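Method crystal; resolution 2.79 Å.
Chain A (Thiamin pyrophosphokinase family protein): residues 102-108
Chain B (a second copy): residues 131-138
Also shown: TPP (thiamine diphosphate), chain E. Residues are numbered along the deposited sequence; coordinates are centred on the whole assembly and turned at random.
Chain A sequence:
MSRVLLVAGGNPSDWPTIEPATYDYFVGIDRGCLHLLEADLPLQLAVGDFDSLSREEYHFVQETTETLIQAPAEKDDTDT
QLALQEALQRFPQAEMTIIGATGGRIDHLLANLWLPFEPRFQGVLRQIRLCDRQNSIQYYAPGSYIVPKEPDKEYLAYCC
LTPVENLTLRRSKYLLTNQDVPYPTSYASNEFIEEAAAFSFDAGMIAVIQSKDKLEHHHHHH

Chain A, residues 102-108: TGGRIDH
Chain B, residues 131-138: CDRQNSIQ

How does the chain A loop approach its partner? A:Thr102 (chi1 p) stays out of reach. A:Gly103 (phi/psi -45/-22) and A:Gly104 (103/-10) pass B:Gln134 (-109/-18; m, t, chi3 -85°), whose OE1 lies 3.6 Å from A:Gly104 CA. A CB there would clash with OE1 and jam against the preceding carbonyl, so glycine fits.

What ties the B:Asn135 side chain to the chain A backbone? B:Asn135 (-132/159; chi1 m, chi2 -100°) opens a strand and turns its carboxamide to the loop and the first helical residue: its ND2 donates to A:Gly104 O at 2.7 Å, and its OD1 accepts from A:Ile106 N at 2.6 Å. The carboxamide thus spans A:Arg105 (-86/123), the helix N-cap, whose CA lies 6.5 Å from B:Asn135 CA. B:Asp132 (-153/174; chi1 p) steadies the carboxamide, its OD2 accepting from B:Asn135 ND2 at 3.1 Å.

What does A:Ile106 add? Starting the helix (-78/-27; m, t), it points toward chain B and buries 70 Å², the largest share of the 304 Å² total. Its CD1 meets B:Ile137 CD1 (-110/133; m, t) at 4.1 Å, an apolar contact.

What lies beyond the contact? A:Asp107 (-57/-44; chi1 p) forms a salt bridge, OD1 to A:Arg105 NH1 (chi1 -105°, chi2 142°, chi3 80°) at 2.7 Å. A:His108 (-70/-38; chi1 m) meets thiamine diphosphate, CE1 to TPP O1A at 3.2 Å.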

# COMPACT_ATOMS: atom_id res chain seq x y z
N THR A 102 1.62 6.09 -8.45
CA THR A 102 0.22 6.12 -8.00
C THR A 102 -0.72 5.30 -8.91
O THR A 102 -1.94 5.30 -8.73
CB THR A 102 -0.31 7.61 -7.86
OG1 THR A 102 -0.31 8.28 -9.13
CG2 THR A 102 0.52 8.39 -6.86
N GLY A 103 -0.14 4.59 -9.87
CA GLY A 103 -0.92 3.81 -10.81
C GLY A 103 -2.07 2.96 -10.26
O GLY A 103 -2.99 2.61 -11.02
N GLY A 104 -2.02 2.60 -8.97
CA GLY A 104 -3.09 1.83 -8.35
C GLY A 104 -2.85 0.34 -8.11
O GLY A 104 -3.64 -0.31 -7.42
N ARG A 105 -1.78 -0.20 -8.67
CA ARG A 105 -1.49 -1.62 -8.56
C ARG A 105 -0.71 -1.91 -7.28
O ARG A 105 0.36 -1.35 -7.06
CB ARG A 105 -0.74 -2.11 -9.80
CG ARG A 105 -1.64 -2.92 -10.73
CD ARG A 105 -1.39 -2.68 -12.20
NE ARG A 105 -0.26 -3.40 -12.80
CZ ARG A 105 0.41 -4.43 -12.28
NH1 ARG A 105 0.09 -4.93 -11.10
NH2 ARG A 105 1.42 -4.96 -12.96
N ILE A 106 -1.26 -2.79 -6.45
CA ILE A 106 -0.72 -2.92 -5.10
C ILE A 106 0.58 -3.72 -5.04
O ILE A 106 1.39 -3.49 -4.16
CB ILE A 106 -1.80 -3.36 -4.06
CG1 ILE A 106 -3.05 -2.49 -4.17
CG2 ILE A 106 -1.25 -3.28 -2.63
CD1 ILE A 106 -4.07 -2.70 -3.07
N ASP A 107 0.79 -4.63 -5.99
CA ASP A 107 2.11 -5.25 -6.13
C ASP A 107 3.19 -4.19 -6.36
O ASP A 107 4.26 -4.24 -5.76
CB ASP A 107 2.14 -6.32 -7.23
CG ASP A 107 1.36 -5.94 -8.47
OD1 ASP A 107 0.82 -4.82 -8.53
OD2 ASP A 107 1.28 -6.77 -9.39
N HIS A 108 2.91 -3.22 -7.22
CA HIS A 108 3.82 -2.11 -7.42
C HIS A 108 3.85 -1.18 -6.22
O HIS A 108 4.90 -0.66 -5.86
CB HIS A 108 3.46 -1.34 -8.67
CG HIS A 108 3.94 -1.98 -9.92
ND1 HIS A 108 3.22 -1.97 -11.09
CD2 HIS A 108 5.07 -2.68 -10.18
CE1 HIS A 108 3.88 -2.62 -12.03
NE2 HIS A 108 5.01 -3.06 -11.50
N CYS B 131 -10.16 -6.13 -1.26
CA CYS B 131 -10.48 -5.89 -2.66
C CYS B 131 -10.76 -4.43 -3.07
O CYS B 131 -11.26 -3.61 -2.29
CB CYS B 131 -11.63 -6.82 -3.09
SG CYS B 131 -11.24 -8.60 -2.98
N ASP B 132 -10.39 -4.09 -4.30
CA ASP B 132 -10.75 -2.81 -4.89
C ASP B 132 -10.79 -2.95 -6.40
O ASP B 132 -10.44 -4.00 -6.92
CB ASP B 132 -9.86 -1.64 -4.40
CG ASP B 132 -8.42 -1.68 -4.92
OD1 ASP B 132 -7.62 -0.85 -4.43
OD2 ASP B 132 -8.08 -2.48 -5.82
N ARG B 133 -11.23 -1.91 -7.11
CA ARG B 133 -11.45 -2.02 -8.55
C ARG B 133 -10.30 -2.71 -9.26
O ARG B 133 -10.52 -3.46 -10.21
CB ARG B 133 -11.73 -0.64 -9.17
CG ARG B 133 -12.12 -0.71 -10.65
CD ARG B 133 -12.35 0.66 -11.27
NE ARG B 133 -11.49 0.89 -12.43
CZ ARG B 133 -11.80 0.54 -13.68
NH1 ARG B 133 -12.97 -0.05 -13.96
NH2 ARG B 133 -10.94 0.79 -14.67
N GLN B 134 -9.08 -2.49 -8.79
CA GLN B 134 -7.88 -2.90 -9.53
C GLN B 134 -7.08 -4.07 -8.94
O GLN B 134 -6.24 -4.64 -9.62
CB GLN B 134 -6.92 -1.73 -9.66
CG GLN B 134 -7.26 -0.75 -10.75
CD GLN B 134 -6.13 0.21 -11.02
OE1 GLN B 134 -5.99 1.23 -10.35
NE2 GLN B 134 -5.29 -0.13 -11.98
N ASN B 135 -7.30 -4.37 -7.66
CA ASN B 135 -6.51 -5.36 -6.96
C ASN B 135 -7.36 -6.33 -6.19
O ASN B 135 -8.50 -6.04 -5.83
CB ASN B 135 -5.54 -4.73 -5.98
CG ASN B 135 -4.63 -3.74 -6.63
OD1 ASN B 135 -3.47 -4.03 -6.94
ND2 ASN B 135 -5.14 -2.53 -6.82
N SER B 136 -6.77 -7.49 -5.92
CA SER B 136 -7.46 -8.56 -5.25
C SER B 136 -6.49 -9.42 -4.45
O SER B 136 -5.76 -10.21 -5.03
CB SER B 136 -8.20 -9.37 -6.27
OG SER B 136 -9.01 -10.31 -5.61
N ILE B 137 -6.49 -9.26 -3.13
CA ILE B 137 -5.44 -9.79 -2.27
C ILE B 137 -5.92 -10.94 -1.41
O ILE B 137 -6.99 -10.86 -0.79
CB ILE B 137 -4.93 -8.70 -1.31
CG1 ILE B 137 -4.33 -7.53 -2.11
CG2 ILE B 137 -3.96 -9.28 -0.29
CD1 ILE B 137 -3.98 -6.33 -1.27
N GLN B 138 -5.12 -12.00 -1.37
CA GLN B 138 -5.39 -13.18 -0.55
C GLN B 138 -4.17 -13.46 0.26
O GLN B 138 -3.07 -13.07 -0.12
CB GLN B 138 -5.64 -14.38 -1.44
CG GLN B 138 -7.00 -14.41 -2.08
CD GLN B 138 -7.60 -15.81 -2.04
OE1 GLN B 138 -6.96 -16.78 -2.49
NE2 GLN B 138 -8.82 -15.93 -1.48
N1' TPP E . 8.20 -12.74 -10.62
C2' TPP E . 9.45 -13.47 -10.90
CM2 TPP E . 9.95 -14.27 -9.68
N3' TPP E . 10.45 -12.64 -11.59
C4' TPP E . 9.98 -11.85 -12.75
N4' TPP E . 11.09 -11.04 -13.28
C5' TPP E . 8.76 -10.97 -12.29
C6' TPP E . 7.70 -11.94 -11.73
C7' TPP E . 8.21 -10.11 -13.46
N3 TPP E . 9.13 -8.97 -13.80
C2 TPP E . 9.90 -8.40 -12.68
S1 TPP E . 9.43 -6.65 -12.55
C5 TPP E . 8.47 -6.57 -14.11
C4 TPP E . 8.66 -7.94 -14.80
CM4 TPP E . 7.39 -8.36 -15.55
C6 TPP E . 8.65 -5.33 -14.98
C7 TPP E . 7.55 -4.28 -14.74
O7 TPP E . 8.15 -3.00 -14.82
PA TPP E . 7.38 -1.62 -15.01
O1A TPP E . 5.98 -2.07 -14.44
O2A TPP E . 7.52 -0.85 -16.26
O3A TPP E . 7.79 -0.41 -14.06
PB TPP E . 7.03 0.76 -13.32
O1B TPP E . 8.01 1.31 -12.22
O2B TPP E . 7.16 1.99 -14.32
O3B TPP E . 5.59 0.59 -13.05